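Local coordinates for salt-tolerant glutaminase (Micrococcus luteus, PDB 3AGD), which catalyses the hydrolysis of L-glutamine to L-glutamate and ammonium, and stays active at high salt, at the interface of chains A and B. Numbering follows the deposited sequence. Chains: chain A/B, Salt-tolerant glutaminase.

Contact 1: the interface of chains A and B. Residues chain A 3, 5, 45, 51, 302, 304; chain B 337, 341, 424.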
loop_
_atom_site.group_PDB
_atom_site.type_symbol
_atom_site.label_atom_id
_atom_site.label_comp_id
_atom_site.label_asym_id
_atom_site.label_seq_id
_atom_site.Cartn_x
_atom_site.Cartn_y
_atom_site.Cartn_z
ATOM N N HIS A 3 -3.924 -27.790 2.442
ATOM C CA HIS A 3 -3.890 -26.360 2.720
ATOM C C HIS A 3 -5.323 -25.849 2.802
ATOM O O HIS A 3 -6.137 -26.124 1.927
ATOM C CB HIS A 3 -3.134 -25.642 1.607
ATOM C CG HIS A 3 -2.566 -24.322 2.018
ATOM N ND1 HIS A 3 -3.354 -23.256 2.389
ATOM C CD2 HIS A 3 -1.283 -23.905 2.138
ATOM C CE1 HIS A 3 -2.581 -22.236 2.721
ATOM N NE2 HIS A 3 -1.320 -22.605 2.577
ATOM N N ILE A 5 -6.532 -22.734 2.458
ATOM C CA ILE A 5 -6.897 -21.686 1.507
ATOM C C ILE A 5 -7.632 -22.200 0.266
ATOM O O ILE A 5 -8.591 -21.578 -0.186
ATOM C CB ILE A 5 -5.663 -20.842 1.104
ATOM C CG1 ILE A 5 -5.201 -20.029 2.318
ATOM C CG2 ILE A 5 -6.017 -19.885 -0.043
ATOM C CD1 ILE A 5 -4.015 -19.145 2.059
ATOM N N THR A 45 0.849 -16.682 -4.575
ATOM C CA THR A 45 1.570 -16.023 -3.494
ATOM C C THR A 45 3.044 -15.793 -3.808
ATOM O O THR A 45 3.587 -16.365 -4.755
ATOM C CB THR A 45 1.494 -16.866 -2.217
ATOM O OG1 THR A 45 2.075 -18.151 -2.469
ATOM C CG2 THR A 45 0.053 -17.049 -1.783
ATOM N N HIS A 51 -3.002 -21.394 -5.003
ATOM C CA HIS A 51 -4.213 -21.958 -4.424
ATOM C C HIS A 51 -5.378 -21.622 -5.349
ATOM O O HIS A 51 -5.606 -20.451 -5.653
ATOM C CB HIS A 51 -4.467 -21.358 -3.034
ATOM C CG HIS A 51 -3.267 -21.378 -2.134
ATOM N ND1 HIS A 51 -2.568 -22.530 -1.849
ATOM C CD2 HIS A 51 -2.648 -20.384 -1.451
ATOM C CE1 HIS A 51 -1.570 -22.247 -1.029
ATOM N NE2 HIS A 51 -1.597 -20.952 -0.772
ATOM N N PHE A 302 -10.313 -12.167 4.281
ATOM C CA PHE A 302 -8.909 -12.272 4.643
ATOM C C PHE A 302 -8.358 -10.946 5.156
ATOM O O PHE A 302 -7.176 -10.842 5.488
ATOM C CB PHE A 302 -8.105 -12.742 3.427
ATOM C CG PHE A 302 -8.344 -14.183 3.058
ATOM C CD1 PHE A 302 -8.327 -14.584 1.724
ATOM C CD2 PHE A 302 -8.537 -15.148 4.044
ATOM C CE1 PHE A 302 -8.498 -15.929 1.375
ATOM C CE2 PHE A 302 -8.709 -16.499 3.706
ATOM C CZ PHE A 302 -8.688 -16.886 2.371
ATOM N N LEU A 304 -7.678 -8.199 3.606
ATOM C CA LEU A 304 -6.604 -7.774 2.725
ATOM C C LEU A 304 -6.920 -6.353 2.258
ATOM O O LEU A 304 -8.076 -6.018 1.997
ATOM C CB LEU A 304 -6.505 -8.719 1.523
ATOM C CG LEU A 304 -5.954 -10.114 1.832
ATOM C CD1 LEU A 304 -6.096 -11.024 0.625
ATOM C CD2 LEU A 304 -4.488 -9.994 2.225
ATOM N N PHE B 337 -2.924 -12.040 7.126
ATOM C CA PHE B 337 -3.095 -13.015 6.052
ATOM C C PHE B 337 -1.765 -13.495 5.462
ATOM O O PHE B 337 -1.512 -14.696 5.377
ATOM C CB PHE B 337 -3.948 -12.460 4.910
ATOM C CG PHE B 337 -4.062 -13.405 3.750
ATOM C CD1 PHE B 337 -4.987 -14.447 3.773
ATOM C CD2 PHE B 337 -3.181 -13.317 2.676
ATOM C CE1 PHE B 337 -5.028 -15.382 2.753
ATOM C CE2 PHE B 337 -3.213 -14.249 1.648
ATOM C CZ PHE B 337 -4.138 -15.288 1.688
ATOM N N GLU B 341 -0.582 -17.338 5.851
ATOM C CA GLU B 341 -0.555 -18.146 4.637
ATOM C C GLU B 341 0.772 -18.889 4.571
ATOM O O GLU B 341 0.814 -20.083 4.258
ATOM C CB GLU B 341 -0.720 -17.251 3.401
ATOM C CG GLU B 341 -0.860 -17.978 2.059
ATOM C CD GLU B 341 0.444 -18.563 1.546
ATOM O OE1 GLU B 341 1.494 -17.896 1.685
ATOM O OE2 GLU B 341 0.420 -19.682 0.981
ATOM N N LEU B 424 -6.824 -18.835 10.499
ATOM C CA LEU B 424 -6.041 -19.651 9.574
ATOM C C LEU B 424 -5.099 -20.622 10.285
ATOM O O LEU B 424 -5.004 -21.793 9.912
ATOM C CB LEU B 424 -5.237 -18.766 8.620
ATOM C CG LEU B 424 -6.006 -18.076 7.493
ATOM C CD1 LEU B 424 -5.047 -17.266 6.633
ATOM C CD2 LEU B 424 -6.707 -19.119 6.651
HETATM O O HOH W 1 -5.258 -10.283 7.200
#
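B:Phe337, the first residue of helix 337-348, lays the CD1-CE1 edge of its ring over the face of A:Phe302, the rings tilted by about 41°, a worked example of an aromatic lock between two copies of one chain. Its CG stands anti to the backbone N (chi1 176°), which carries the ring away from the helix and sets CE1 over the centre of the A:Phe302 ring; CD1 lies 3.4 Å from A:Phe302 CG. A:Leu304 puts its methyl CD1 over one face of the B:Phe337 ring, toward the rim, while its CD2 comes nearest, 3.6 Å from B:Phe337 CD2, from beyond the rim; the CB of B:Glu341 lies against the other face. A:Ile5, from helix 4-16, meets the ring tip to tip and turns its CD1 methyl to the CG of B:Glu341 at 3.4 Å. A:Thr45 adds its methyl CG2, facing the carboxylate carbon CD of B:Glu341 at 3.7 Å.

The polar part is built around the B:Glu341 carboxylate. A:His51 gives its ring NE2 to OE2 in a nearly straight hydrogen bond of 3.0 Å, in the imidazole plane but meeting OE2 on its anti side, tilted 26° from the carboxylate plane. The A:His3 ring takes A:His51 CE1 over its centre, backing the donor ring.

Where B:Phe337 begins its helix, a water bridges the subunits, 2.6 Å from the carbonyl O of A:Phe302 and 2.9 Å from the backbone N of B:Phe337.

Contact 2: the interface of chains A and B. Residues chain A 231, 336, 418; chain B 303, 305, 308, 310.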
loop_
_atom_site.group_PDB
_atom_site.type_symbol
_atom_site.label_atom_id
_atom_site.label_comp_id
_atom_site.label_asym_id
_atom_site.label_seq_id
_atom_site.Cartn_x
_atom_site.Cartn_y
_atom_site.Cartn_z
ATOM N N ARG A 231 5.726 -0.865 -9.868
ATOM C CA ARG A 231 5.054 0.090 -8.991
ATOM C C ARG A 231 4.158 1.056 -9.760
ATOM O O ARG A 231 3.065 1.399 -9.307
ATOM C CB ARG A 231 6.084 0.892 -8.191
ATOM C CG ARG A 231 6.507 0.268 -6.868
ATOM C CD ARG A 231 7.523 1.169 -6.175
ATOM N NE ARG A 231 7.357 2.554 -6.609
ATOM C CZ ARG A 231 8.331 3.305 -7.115
ATOM N NH1 ARG A 231 9.557 2.814 -7.245
ATOM N NH2 ARG A 231 8.071 4.539 -7.525
ATOM N N ARG A 336 14.382 -3.354 3.247
ATOM C CA ARG A 336 14.304 -2.125 2.475
ATOM C C ARG A 336 14.366 -1.011 3.517
ATOM O O ARG A 336 14.924 -1.217 4.595
ATOM C CB ARG A 336 12.998 -2.085 1.680
ATOM C CG ARG A 336 12.915 -3.201 0.634
ATOM C CD ARG A 336 11.515 -3.373 0.067
ATOM N NE ARG A 336 11.305 -2.696 -1.212
ATOM C CZ ARG A 336 11.378 -1.383 -1.395
ATOM N NH1 ARG A 336 11.664 -0.592 -0.376
ATOM N NH2 ARG A 336 11.147 -0.859 -2.591
ATOM N N ASP A 418 17.517 -3.999 -0.611
ATOM C CA ASP A 418 17.553 -3.071 -1.732
ATOM C C ASP A 418 18.702 -2.100 -1.500
ATOM O O ASP A 418 19.342 -2.130 -0.449
ATOM C CB ASP A 418 16.203 -2.350 -1.891
ATOM C CG ASP A 418 15.975 -1.264 -0.856
ATOM O OD1 ASP A 418 16.544 -1.346 0.253
ATOM O OD2 ASP A 418 15.200 -0.327 -1.158
ATOM N N ARG B 303 13.282 5.304 -1.389
ATOM C CA ARG B 303 12.510 4.350 -2.182
ATOM C C ARG B 303 11.274 3.919 -1.406
ATOM O O ARG B 303 11.022 2.727 -1.213
ATOM C CB ARG B 303 13.348 3.120 -2.537
ATOM C CG ARG B 303 14.637 3.428 -3.278
ATOM C CD ARG B 303 14.403 4.387 -4.427
ATOM N NE ARG B 303 13.264 3.983 -5.241
ATOM C CZ ARG B 303 12.816 4.668 -6.287
ATOM N NH1 ARG B 303 11.770 4.225 -6.970
ATOM N NH2 ARG B 303 13.416 5.796 -6.650
ATOM N N HIS B 305 7.158 3.869 -1.047
ATOM C CA HIS B 305 5.981 3.939 -1.893
ATOM C C HIS B 305 4.889 3.025 -1.368
ATOM O O HIS B 305 5.158 1.941 -0.845
ATOM C CB HIS B 305 6.341 3.556 -3.336
ATOM C CG HIS B 305 5.349 4.042 -4.349
ATOM N ND1 HIS B 305 4.081 3.514 -4.462
ATOM C CD2 HIS B 305 5.426 5.040 -5.260
ATOM C CE1 HIS B 305 3.416 4.170 -5.399
ATOM N NE2 HIS B 305 4.210 5.100 -5.897
ATOM N N ASP B 308 5.307 -0.451 -2.785
ATOM C CA ASP B 308 6.426 -1.366 -2.590
ATOM C C ASP B 308 6.020 -2.549 -1.702
ATOM O O ASP B 308 5.427 -2.378 -0.639
ATOM C CB ASP B 308 7.670 -0.610 -2.071
ATOM C CG ASP B 308 7.429 0.111 -0.775
ATOM O OD1 ASP B 308 8.155 1.097 -0.504
ATOM O OD2 ASP B 308 6.529 -0.311 -0.020
ATOM N N ASP B 310 6.849 -4.543 0.739
ATOM C CA ASP B 310 7.604 -4.832 1.955
ATOM C C ASP B 310 6.677 -5.501 2.978
ATOM O O ASP B 310 6.112 -4.827 3.838
ATOM C CB ASP B 310 8.155 -3.521 2.527
ATOM C CG ASP B 310 9.002 -3.730 3.762
ATOM O OD1 ASP B 310 8.619 -4.557 4.618
ATOM O OD2 ASP B 310 10.045 -3.053 3.881
HETATM O O HOH W 2 12.158 -3.977 5.082
#
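A:Arg231 lays its guanidinium end over the imidazole of B:His305, a worked example of a cation-pi contact serving as the compact part of an otherwise loosely joined patch. NE sits over the ring face, 3.7 Å from the centroid, and the two planes are inclined by 39°, so the guanidinium is tilted over the ring. The bend of the arginine chain at chi3 (25°) turns the guanidinium toward the ring, where NH2 comes to 3.5 Å from B:His305 CD2. On the histidine side, the backbone N of B:His305 donates to B:Asp308 OD1 at 3.0 Å, entering from above the carboxylate plane, and so ties the residue under the arginine to the acid three residues on. An alanine in place of A:Arg231 would probably leave the B:His305 face without its cationic partner and open a gap beside the ring. The B:Arg303 side chain close by is poorly ordered, and its apparent approach to A:Arg231 is doubtful.

The second arginine is held more loosely. A:Arg336 has its guanidinium between A:Asp418 OD2 over one face and the CB of B:Asp308 over the other. Long salt bridges run from NH1 to A:Asp418 OD2 at 3.6 Å within the chain and to B:Asp308 OD1 at 3.9 Å across the interface, and the two carboxylates probably help to balance its charge; a weak hydrogen bond also runs from NH1 to the carbonyl O of B:Arg303. Farther along, contact passes through solvent: a water 2.6 Å from B:Asp310 OD2 also meets the backbone N of A:Arg336 at 2.9 Å.

Together these groups set arginines of one subunit against a histidine and acidic side chains of the other, and probably help to hold the two chains in register.

Contact 1 and contact 2 lie with the centres of their C-alpha atoms about 23 Å apart on the same two-fold interface, and each recurs with the chains exchanged. They draw on the same stretches of sequence in opposite chains: A:Phe302 and A:Leu304 serve contact 1, B:Arg303 and B:His305 contact 2; B:Phe337 pairs likewise with A:Arg336, and B:Leu424 with A:Asp418. Contact 2 therefore borders the symmetry twin of contact 1, and neighbouring residues serve a mainly apolar contact and a mainly charged one. The protein is a homotetramer, so this pairing plausibly forms part of it, although the deposited assembly holds two chains.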